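PDB 4ZXA: hydroquinone dioxygenase large subunit from Pseudomonas sp., which probably cleaves the aromatic ring of hydroquinone with dioxygen as an iron(II)-dependent dioxygenase, working together with a small subunit. Local coordinates for residues Gly35-Ser40 / Ala46-Pro51; Arg57-Pro62 / His87-Arg92; Arg68-Asp73 / Lys130-Asp135; Phe168-Lys173 / Asp181-Asn186. All blocks are in the same frame, centred on the assembly; numbering follows the deposited sequence.

Contact 1: Gly35-Ser40 / Ala46-Pro51; sequences GAFELS and ARITWP
Phe37 meets Trp50 and Ile48 across a beta hairpin whose arms, strands 37-41 and 45-52, run antiparallel. Ring atom CE1 of Phe37 lies 3.7 Å from Trp50 CB, at the root of the indole side chain, and its neighbour CD1 leans on the methyl Ile48 CG2 at 3.8 Å. Phe37 CG stands opposite the residue's own carbonyl carbon (chi1 -74°), which turns the CD1-CE1 side of the ring to the partner strand. Leu39 and Ile48, a non-hydrogen-bonded pair, lie side by side with their methyls in touch. What sets this register is the backbone: Glu38 N gives to Thr49 O at 3.1 Å, Thr49 N returns a bond to Glu38 O at 2.9 Å, and Ser40 and Arg47 repeat the exchange. On the more open face, one water bridges Ala36 O and Thr49 OG1, while a second sits 3.0 Å from Ser40 OG. A serine at Phe37 would probably leave Ile48 CG2 and Trp50 CB without their aromatic neighbour and open a gap beside Tyr116, whose ring meets Phe37 edge-to-face. The hairpin lies between strands 32-34 and 55-62 in its sheet; strands 97-102 and 116-121 and helix 122-136 pack on its apolar face, where Trp50 NE1 bonds to Val114 O.

Contact 2: Arg57-Pro62 / His87-Arg92; sequences RSHLIP and HVIGTR
His59 and Val88 approach from opposite directions, ring against isopropyl group, where the middle of strand 55-62 faces the residues leading into strand 89-93. From CB, which points at 87-92, the His59 side chain runs out with CG trans to the backbone N (chi1 179°), and this carries the imidazole to the other segment. CG lies 4.1 Å from Val88 CG1. CD2 comes 4.0 Å from Ile89 CG1, obliquely to the ring, while ND1 and CE1 have Val88 CG2 over them, CE1 nearer at 3.5 Å. That methyl stands over the ring face in a CH-pi contact, 3.8 Å from the centroid and displaced toward the rim. At the tip, NE2, 3.7 Å from Val88 CB, is hydrogen-bonded to Asp86 OD2, which probably helps to fix the rotation of the ring. The other oxygen of Asp86 takes the backbone N-H groups of Val88 and Ile89, making this carboxylate the second-shell link that sets both partners. A leucine in place of His59 would probably leave Asp86 OD2 without its mate and Val88 CG2 without a flat face to rest on. Beside the ring, the Ile61 side chain crosses that of Ile89 at a slant, CD1 of Ile61 lying 4.0 Å from Ile89 CG1. Strand 55-62 borders the five-stranded sheet, packing against Arg286 and Ile251 of the second large subunit, and runs into helix 63-75 with Pro62 as N-cap; strand 89-93 lies between 82-84 and 97-102 in the eight-stranded sheet.

Contact 3: Arg68-Asp73 / Lys130-Asp135; sequences RAMMRD and KAILRD
Met70 starts with CG trans to its backbone N (chi1 175°) and stays extended as far as SD, bringing the sulfur to Ile132; Met71 starts the same way but bends at chi2 (78°), which turns its sulfur to Leu133. These torsions serve a helix-helix packing in which the segments 68-73 and 130-135 of helices 63-75 and 122-136 cross at -140°, their axes 10.0 Å apart at closest approach. Leu133 is the knob of a knobs-into-holes fit: it enters the hole formed by Leu67, Met70, Met71 and Val74, the i, i+3, i+4, i+7 positions of one helix face. Leu133 CG lies 4.0 Å from Met70 CG, and Leu133 CD1 stands 4.1 Å from Met71 SD, the two side chains meeting at about a right angle. Met70 SD passes Leu133 and touches Ile132 CG2 at 3.8 Å, again nearly at right angles. No hydrogen bond joins the segments, and all four residues are buried. Ile165 of helix 162-165 touches both Met71 and Leu133. Away from the partner helix, Arg72 is held by the carbonyl oxygens of Pro143, Thr229 and Trp230, the last a residue of the 4-hydroxybenzonitrile pocket; the Met71 side chain is itself about 12 Å from that ligand. Within the hole, Leu133 CD2 comes up to the main chain, 3.8 Å from Met71 N.

Contact 4: Phe168-Lys173 / Asp181-Asn186; sequences FRIATK and DSPLRN
A loop in the long irregular connection between helix 162-165 and strand 203-206 is closed here, with Asp181 and Ser182 meeting Thr172 and Lys173 at its neck. Asp181 OD2 accepts two backbone bonds: Lys173 N comes at 2.8 Å on the syn side, 27° out of the carboxylate plane, and Ser182 N at 2.7 Å on the anti lone pair. Asp181 OD1 takes Arg174 N and Met175 N, so the buried carboxylate is gripped by four N-H groups and held against rotation; these donors would probably stabilise its negative charge. Alongside, Ser182 OG donates to Thr172 OG1 at 3.1 Å, and Thr172 OG1 is in turn bonded to Val234 O, tying the neck to a more distant part of the chain. Next to these bonds along the chain, Ile170 CG2 rests 3.7 Å from Ser182 CA, and Ile170 CB lies near Pro183 CD at 4.2 Å. Lys173 sends NZ to a salt bridge with Asp180. With Thr172 and Ser182 only 5.0 Å apart between CA atoms, and neither helix nor strand between them, the arrangement meets the definition of an omega loop.

How the contacts relate
Contacts 1, 2 and 3 form one continuous body in the N-terminal family region. Contact 1 closes before contact 2 opens, their centres about 9 Å apart, and strand 55-62 of contact 2 is the sheet neighbour of strand 45-52 of contact 1. Strand 55-62 leads into helix 63-75; the segments of contacts 2 and 3 alternate along the chain, and Thr91 OG1 meets Asp73 OD2 between them. Leu39 touches Ile132, joining contacts 1 and 3. Contacts 2 and 3 thus join the five-stranded sheet to the eight-stranded sheet and the region's helices. Contact 4 comes last, in the long loop after helix 162-165, across the chain's centre from contacts 1 and 2, its nearest atoms about 6 Å from contact 3 without touching.

Contact 1: Gly35-Ser40 / Ala46-Pro51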
# COMPACT_ATOMS: atom_id res chain seq x y z
N GLY E 35 25.59 -2.90 8.05
CA GLY E 35 26.14 -4.19 7.69
C GLY E 35 26.04 -4.31 6.19
O GLY E 35 26.49 -3.44 5.46
N ALA E 36 25.40 -5.37 5.72
CA ALA E 36 25.38 -5.63 4.29
C ALA E 36 24.19 -4.99 3.59
O ALA E 36 24.03 -5.17 2.37
CB ALA E 36 25.41 -7.14 4.02
N PHE E 37 23.37 -4.25 4.33
CA PHE E 37 22.20 -3.59 3.76
C PHE E 37 22.56 -2.20 3.25
O PHE E 37 23.32 -1.49 3.87
CB PHE E 37 21.06 -3.43 4.80
CG PHE E 37 20.35 -4.70 5.13
CD1 PHE E 37 19.39 -5.21 4.29
CD2 PHE E 37 20.62 -5.38 6.30
CE1 PHE E 37 18.72 -6.38 4.59
CE2 PHE E 37 19.96 -6.55 6.61
CZ PHE E 37 19.01 -7.05 5.75
N GLU E 38 21.96 -1.81 2.14
CA GLU E 38 22.05 -0.44 1.69
C GLU E 38 20.67 0.18 1.65
O GLU E 38 19.77 -0.33 0.98
CB GLU E 38 22.67 -0.35 0.31
CG GLU E 38 23.77 0.68 0.22
CD GLU E 38 23.65 1.57 -1.00
OE1 GLU E 38 22.53 1.67 -1.57
OE2 GLU E 38 24.67 2.18 -1.38
N LEU E 39 20.51 1.28 2.38
CA LEU E 39 19.25 2.00 2.39
C LEU E 39 19.36 3.37 1.70
O LEU E 39 20.14 4.24 2.12
CB LEU E 39 18.77 2.17 3.83
CG LEU E 39 18.63 0.83 4.56
CD1 LEU E 39 19.88 0.49 5.33
CD2 LEU E 39 17.41 0.86 5.48
N SER E 40 18.57 3.56 0.63
CA SER E 40 18.51 4.86 -0.04
C SER E 40 17.07 5.19 -0.36
O SER E 40 16.21 4.32 -0.36
CB SER E 40 19.30 4.82 -1.34
OG SER E 40 18.64 4.02 -2.29
N ALA E 46 11.61 4.44 -0.77
CA ALA E 46 12.74 3.90 -0.04
C ALA E 46 13.18 2.64 -0.79
O ALA E 46 12.35 1.89 -1.31
CB ALA E 46 12.35 3.56 1.39
N ARG E 47 14.48 2.42 -0.83
CA ARG E 47 15.01 1.26 -1.52
C ARG E 47 16.01 0.54 -0.65
O ARG E 47 16.93 1.16 -0.12
CB ARG E 47 15.66 1.69 -2.82
CG ARG E 47 16.38 0.54 -3.53
CD ARG E 47 17.09 1.06 -4.74
NE ARG E 47 17.70 -0.02 -5.50
CZ ARG E 47 18.78 0.14 -6.25
NH1 ARG E 47 19.35 1.34 -6.34
NH2 ARG E 47 19.29 -0.89 -6.92
N ILE E 48 15.85 -0.77 -0.52
CA ILE E 48 16.72 -1.58 0.32
C ILE E 48 17.41 -2.59 -0.55
O ILE E 48 16.76 -3.30 -1.29
CB ILE E 48 15.91 -2.36 1.38
CG1 ILE E 48 15.01 -1.42 2.17
CG2 ILE E 48 16.85 -3.12 2.33
CD1 ILE E 48 15.81 -0.36 2.88
N THR E 49 18.74 -2.67 -0.45
CA THR E 49 19.47 -3.72 -1.14
C THR E 49 20.17 -4.64 -0.15
O THR E 49 20.42 -4.26 0.99
CB THR E 49 20.51 -3.16 -2.15
OG1 THR E 49 21.53 -2.43 -1.45
CG2 THR E 49 19.84 -2.26 -3.17
N TRP E 50 20.48 -5.86 -0.60
CA TRP E 50 21.10 -6.86 0.25
C TRP E 50 21.64 -7.99 -0.61
O TRP E 50 21.10 -8.27 -1.68
CB TRP E 50 20.09 -7.41 1.27
CG TRP E 50 19.01 -8.24 0.65
CD1 TRP E 50 19.06 -9.58 0.37
CD2 TRP E 50 17.72 -7.79 0.21
NE1 TRP E 50 17.88 -9.99 -0.20
CE2 TRP E 50 17.04 -8.92 -0.31
CE3 TRP E 50 17.06 -6.55 0.21
CZ2 TRP E 50 15.74 -8.84 -0.83
CZ3 TRP E 50 15.77 -6.47 -0.31
CH2 TRP E 50 15.13 -7.61 -0.82
N PRO E 51 22.71 -8.65 -0.15
CA PRO E 51 23.31 -9.78 -0.87
C PRO E 51 22.49 -11.06 -0.74
O PRO E 51 21.98 -11.34 0.35
CB PRO E 51 24.64 -9.97 -0.14
CG PRO E 51 24.39 -9.45 1.24
CD PRO E 51 23.49 -8.28 1.05
O HOH W 1 23.76 -4.39 -0.60
O HOH W 2 19.40 1.17 -1.97

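Contact 2: Arg57-Pro62 / His87-Arg92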
# COMPACT_ATOMS: atom_id res chain seq x y z
N ARG E 57 20.26 -7.90 -4.20
CA ARG E 57 18.81 -7.90 -4.36
C ARG E 57 18.23 -6.54 -3.95
O ARG E 57 18.78 -5.86 -3.08
CB ARG E 57 18.18 -9.03 -3.54
CG ARG E 57 18.95 -10.33 -3.52
CD ARG E 57 19.48 -10.74 -4.90
NE ARG E 57 18.54 -11.50 -5.70
CZ ARG E 57 18.79 -12.69 -6.23
NH1 ARG E 57 19.96 -13.29 -6.04
NH2 ARG E 57 17.87 -13.30 -6.96
N SER E 58 17.12 -6.14 -4.55
CA SER E 58 16.52 -4.86 -4.21
C SER E 58 15.04 -4.95 -3.92
O SER E 58 14.37 -5.91 -4.32
CB SER E 58 16.75 -3.83 -5.32
OG SER E 58 18.11 -3.78 -5.66
N HIS E 59 14.53 -3.93 -3.25
CA HIS E 59 13.11 -3.85 -2.97
C HIS E 59 12.67 -2.40 -2.71
O HIS E 59 13.33 -1.65 -1.99
CB HIS E 59 12.76 -4.76 -1.80
CG HIS E 59 11.32 -4.72 -1.42
ND1 HIS E 59 10.34 -5.31 -2.18
CD2 HIS E 59 10.70 -4.16 -0.36
CE1 HIS E 59 9.17 -5.12 -1.60
NE2 HIS E 59 9.36 -4.42 -0.49
N LEU E 60 11.56 -2.01 -3.32
CA LEU E 60 11.07 -0.65 -3.17
C LEU E 60 9.89 -0.61 -2.20
O LEU E 60 9.03 -1.49 -2.21
CB LEU E 60 10.63 -0.07 -4.52
CG LEU E 60 11.62 0.67 -5.43
CD1 LEU E 60 13.06 0.63 -4.92
CD2 LEU E 60 11.51 0.12 -6.85
N ILE E 61 9.87 0.43 -1.38
CA ILE E 61 8.72 0.73 -0.54
C ILE E 61 8.43 2.23 -0.66
O ILE E 61 9.33 3.05 -0.49
CB ILE E 61 8.99 0.36 0.92
CG1 ILE E 61 9.39 -1.11 1.03
CG2 ILE E 61 7.78 0.66 1.78
CD1 ILE E 61 9.88 -1.51 2.41
N PRO E 62 7.17 2.58 -0.97
CA PRO E 62 6.75 3.99 -1.03
C PRO E 62 7.21 4.75 0.22
O PRO E 62 7.04 4.23 1.32
CB PRO E 62 5.22 3.90 -1.04
CG PRO E 62 4.94 2.54 -1.63
CD PRO E 62 6.05 1.65 -1.13
N HIS E 87 5.74 -6.98 3.37
CA HIS E 87 5.91 -8.42 3.31
C HIS E 87 7.33 -8.87 2.96
O HIS E 87 7.60 -10.07 2.82
CB HIS E 87 4.88 -9.05 2.37
CG HIS E 87 3.48 -8.95 2.88
ND1 HIS E 87 2.67 -7.86 2.62
CD2 HIS E 87 2.75 -9.79 3.65
CE1 HIS E 87 1.50 -8.04 3.20
NE2 HIS E 87 1.52 -9.20 3.83
N VAL E 88 8.25 -7.92 2.83
CA VAL E 88 9.64 -8.25 2.59
C VAL E 88 10.56 -7.81 3.73
O VAL E 88 11.39 -8.58 4.19
CB VAL E 88 10.13 -7.63 1.27
CG1 VAL E 88 11.60 -7.91 1.06
CG2 VAL E 88 9.31 -8.19 0.12
N ILE E 89 10.38 -6.58 4.21
CA ILE E 89 11.32 -5.95 5.12
C ILE E 89 10.81 -5.86 6.56
O ILE E 89 9.68 -5.47 6.80
CB ILE E 89 11.66 -4.51 4.65
CG1 ILE E 89 12.33 -4.55 3.28
CG2 ILE E 89 12.54 -3.83 5.66
CD1 ILE E 89 13.68 -5.27 3.27
N GLY E 90 11.67 -6.20 7.51
CA GLY E 90 11.26 -6.22 8.90
C GLY E 90 12.38 -6.41 9.90
O GLY E 90 13.53 -6.67 9.55
N THR E 91 12.04 -6.25 11.18
CA THR E 91 12.98 -6.47 12.26
C THR E 91 12.40 -7.40 13.30
O THR E 91 11.19 -7.51 13.45
CB THR E 91 13.40 -5.15 12.91
OG1 THR E 91 12.24 -4.39 13.23
CG2 THR E 91 14.23 -4.33 11.96
N ARG E 92 13.27 -8.09 14.01
CA ARG E 92 12.84 -8.97 15.07
C ARG E 92 13.65 -8.50 16.24
O ARG E 92 14.86 -8.47 16.17
CB ARG E 92 13.18 -10.42 14.73
CG ARG E 92 12.24 -11.46 15.34
CD ARG E 92 12.26 -11.47 16.88
NE ARG E 92 11.62 -12.69 17.39
CZ ARG E 92 11.39 -12.95 18.68
NH1 ARG E 92 11.73 -12.07 19.61
NH2 ARG E 92 10.82 -14.09 19.03

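Contact 3: Arg68-Asp73 / Lys130-Asp135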
# COMPACT_ATOMS: atom_id res chain seq x y z
N ARG E 68 6.56 5.95 8.01
CA ARG E 68 5.65 5.68 9.11
C ARG E 68 6.10 4.42 9.85
O ARG E 68 6.10 4.37 11.09
CB ARG E 68 4.20 5.51 8.63
CG ARG E 68 3.63 6.72 7.90
CD ARG E 68 2.12 6.58 7.70
NE ARG E 68 1.63 7.53 6.71
CZ ARG E 68 1.34 7.22 5.45
NH1 ARG E 68 1.47 5.97 5.01
NH2 ARG E 68 0.92 8.17 4.63
N ALA E 69 6.52 3.42 9.08
CA ALA E 69 6.93 2.14 9.67
C ALA E 69 8.17 2.30 10.53
O ALA E 69 8.20 1.83 11.66
CB ALA E 69 7.16 1.09 8.60
N MET E 70 9.19 2.97 9.99
CA MET E 70 10.46 3.09 10.70
C MET E 70 10.27 3.98 11.90
O MET E 70 10.90 3.78 12.95
CB MET E 70 11.57 3.66 9.80
CG MET E 70 12.88 3.91 10.55
SD MET E 70 14.30 4.20 9.48
CE MET E 70 14.48 2.55 8.77
N MET E 71 9.39 4.96 11.75
CA MET E 71 9.05 5.85 12.86
C MET E 71 8.50 5.04 14.02
O MET E 71 8.84 5.32 15.16
CB MET E 71 8.02 6.89 12.45
CG MET E 71 7.65 7.82 13.58
SD MET E 71 8.89 9.08 13.88
CE MET E 71 9.52 8.61 15.50
N ARG E 72 7.66 4.04 13.74
CA ARG E 72 7.14 3.23 14.82
C ARG E 72 8.26 2.39 15.42
O ARG E 72 8.41 2.33 16.64
CB ARG E 72 5.95 2.34 14.39
CG ARG E 72 4.68 3.11 13.93
CD ARG E 72 4.38 4.26 14.88
NE ARG E 72 3.18 5.03 14.55
CZ ARG E 72 3.08 5.87 13.53
NH1 ARG E 72 4.10 6.03 12.68
NH2 ARG E 72 1.96 6.56 13.33
N ASP E 73 9.07 1.77 14.56
CA ASP E 73 10.13 0.89 15.04
C ASP E 73 11.09 1.63 15.97
O ASP E 73 11.57 1.07 16.95
CB ASP E 73 10.92 0.26 13.89
CG ASP E 73 11.24 -1.21 14.12
OD1 ASP E 73 10.90 -1.76 15.20
OD2 ASP E 73 11.82 -1.83 13.21
N LYS E 130 17.42 6.40 13.38
CA LYS E 130 17.11 7.79 13.73
C LYS E 130 17.69 8.72 12.68
O LYS E 130 17.08 9.71 12.31
CB LYS E 130 17.67 8.15 15.10
CG LYS E 130 16.95 7.45 16.26
CD LYS E 130 17.24 8.12 17.59
CE LYS E 130 16.41 7.49 18.69
NZ LYS E 130 16.39 8.32 19.94
N ALA E 131 18.87 8.36 12.18
CA ALA E 131 19.56 9.17 11.19
C ALA E 131 18.81 9.13 9.86
O ALA E 131 18.76 10.13 9.13
CB ALA E 131 21.01 8.70 11.02
N ILE E 132 18.22 7.98 9.55
CA ILE E 132 17.43 7.86 8.32
C ILE E 132 16.16 8.72 8.40
O ILE E 132 15.88 9.49 7.47
CB ILE E 132 17.10 6.38 7.99
CG1 ILE E 132 18.38 5.62 7.62
CG2 ILE E 132 16.10 6.30 6.84
CD1 ILE E 132 18.21 4.13 7.58
N LEU E 133 15.42 8.62 9.49
CA LEU E 133 14.23 9.45 9.67
C LEU E 133 14.59 10.92 9.53
O LEU E 133 13.93 11.67 8.81
CB LEU E 133 13.56 9.21 11.03
CG LEU E 133 12.88 7.87 11.29
CD1 LEU E 133 12.58 7.71 12.79
CD2 LEU E 133 11.60 7.76 10.46
N ARG E 134 15.65 11.33 10.22
CA ARG E 134 16.08 12.72 10.18
C ARG E 134 16.29 13.16 8.75
O ARG E 134 15.76 14.19 8.32
CB ARG E 134 17.37 12.90 10.99
CG ARG E 134 17.74 14.35 11.29
CD ARG E 134 18.99 14.45 12.17
NE ARG E 134 19.28 15.83 12.54
CZ ARG E 134 19.19 16.32 13.78
NH1 ARG E 134 18.83 15.54 14.80
NH2 ARG E 134 19.47 17.60 14.00
N ASP E 135 17.03 12.37 7.99
CA ASP E 135 17.38 12.76 6.63
C ASP E 135 16.21 12.66 5.63
O ASP E 135 16.05 13.53 4.78
CB ASP E 135 18.60 11.98 6.15
CG ASP E 135 19.14 12.52 4.82
OD1 ASP E 135 19.72 13.62 4.82
OD2 ASP E 135 18.98 11.83 3.79

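Contact 4: Phe168-Lys173 / Asp181-Asn186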
# COMPACT_ATOMS: atom_id res chain seq x y z
N PHE E 168 10.10 14.23 22.64
CA PHE E 168 10.61 13.93 23.97
C PHE E 168 9.42 13.64 24.88
O PHE E 168 8.45 14.41 24.90
CB PHE E 168 11.40 15.11 24.51
CG PHE E 168 11.97 14.89 25.88
CD1 PHE E 168 11.20 15.12 27.01
CD2 PHE E 168 13.28 14.48 26.04
CE1 PHE E 168 11.73 14.93 28.28
CE2 PHE E 168 13.81 14.29 27.30
CZ PHE E 168 13.04 14.51 28.42
N ARG E 169 9.50 12.55 25.62
CA ARG E 169 8.41 12.19 26.52
C ARG E 169 8.93 11.85 27.91
O ARG E 169 9.81 11.00 28.05
CB ARG E 169 7.62 10.99 25.95
CG ARG E 169 7.05 11.20 24.53
CD ARG E 169 6.90 9.85 23.78
NE ARG E 169 6.53 10.01 22.37
CZ ARG E 169 6.81 9.13 21.41
NH1 ARG E 169 7.48 8.00 21.67
NH2 ARG E 169 6.43 9.38 20.16
N ILE E 170 8.40 12.50 28.93
CA ILE E 170 8.67 12.04 30.29
C ILE E 170 8.01 10.68 30.48
O ILE E 170 6.83 10.51 30.22
CB ILE E 170 8.12 13.01 31.35
CG1 ILE E 170 8.92 14.30 31.38
CG2 ILE E 170 8.14 12.35 32.73
CD1 ILE E 170 8.37 15.34 32.35
N ALA E 171 8.78 9.70 30.94
CA ALA E 171 8.24 8.37 31.20
C ALA E 171 7.23 8.40 32.35
O ALA E 171 7.42 9.10 33.34
CB ALA E 171 9.37 7.39 31.52
N THR E 172 6.17 7.63 32.22
CA THR E 172 5.22 7.51 33.32
C THR E 172 5.74 6.57 34.41
O THR E 172 5.90 5.37 34.17
CB THR E 172 3.87 6.96 32.84
OG1 THR E 172 3.40 7.73 31.73
CG2 THR E 172 2.85 7.03 33.96
N LYS E 173 5.98 7.10 35.61
CA LYS E 173 6.34 6.27 36.75
C LYS E 173 5.13 5.58 37.41
O LYS E 173 5.19 4.40 37.77
CB LYS E 173 7.10 7.06 37.82
CG LYS E 173 7.32 6.22 39.08
CD LYS E 173 8.15 6.92 40.13
CE LYS E 173 7.47 8.16 40.64
NZ LYS E 173 8.35 8.89 41.59
N ASP E 181 5.72 13.08 38.01
CA ASP E 181 5.40 12.11 36.96
C ASP E 181 5.14 12.78 35.61
O ASP E 181 5.27 14.00 35.48
CB ASP E 181 4.17 11.30 37.40
CG ASP E 181 4.26 9.85 36.98
OD1 ASP E 181 3.95 8.96 37.82
OD2 ASP E 181 4.64 9.59 35.82
N SER E 182 4.76 11.98 34.62
CA SER E 182 4.49 12.49 33.27
C SER E 182 3.29 13.41 33.29
O SER E 182 2.33 13.17 34.01
CB SER E 182 4.26 11.36 32.28
OG SER E 182 3.07 10.65 32.57
N PRO E 183 3.33 14.48 32.49
CA PRO E 183 2.37 15.57 32.60
C PRO E 183 1.04 15.22 31.94
O PRO E 183 1.00 14.31 31.11
CB PRO E 183 3.04 16.69 31.80
CG PRO E 183 3.74 15.94 30.71
CD PRO E 183 4.29 14.70 31.40
N LEU E 184 -0.01 15.95 32.30
CA LEU E 184 -1.26 15.89 31.54
C LEU E 184 -1.08 16.71 30.27
O LEU E 184 0.04 17.14 29.96
CB LEU E 184 -2.45 16.38 32.39
CG LEU E 184 -2.72 15.62 33.71
CD1 LEU E 184 -3.82 16.28 34.53
CD2 LEU E 184 -3.06 14.14 33.49
N ARG E 185 -2.15 16.93 29.52
CA ARG E 185 -2.01 17.54 28.20
C ARG E 185 -2.86 18.81 28.02
O ARG E 185 -3.37 19.08 26.93
CB ARG E 185 -2.33 16.51 27.11
CG ARG E 185 -1.47 15.26 27.17
CD ARG E 185 -1.69 14.34 25.95
NE ARG E 185 -0.70 13.28 25.88
CZ ARG E 185 -0.94 12.06 25.41
NH1 ARG E 185 -2.15 11.75 24.98
NH2 ARG E 185 0.03 11.15 25.37
N ASN E 186 -3.00 19.58 29.09
CA ASN E 186 -3.88 20.74 29.02
C ASN E 186 -3.35 21.82 28.08
O ASN E 186 -4.09 22.69 27.64
CB ASN E 186 -4.20 21.29 30.41
CG ASN E 186 -5.32 22.33 30.40
OD1 ASN E 186 -6.48 22.03 30.09
ND2 ASN E 186 -4.97 23.57 30.73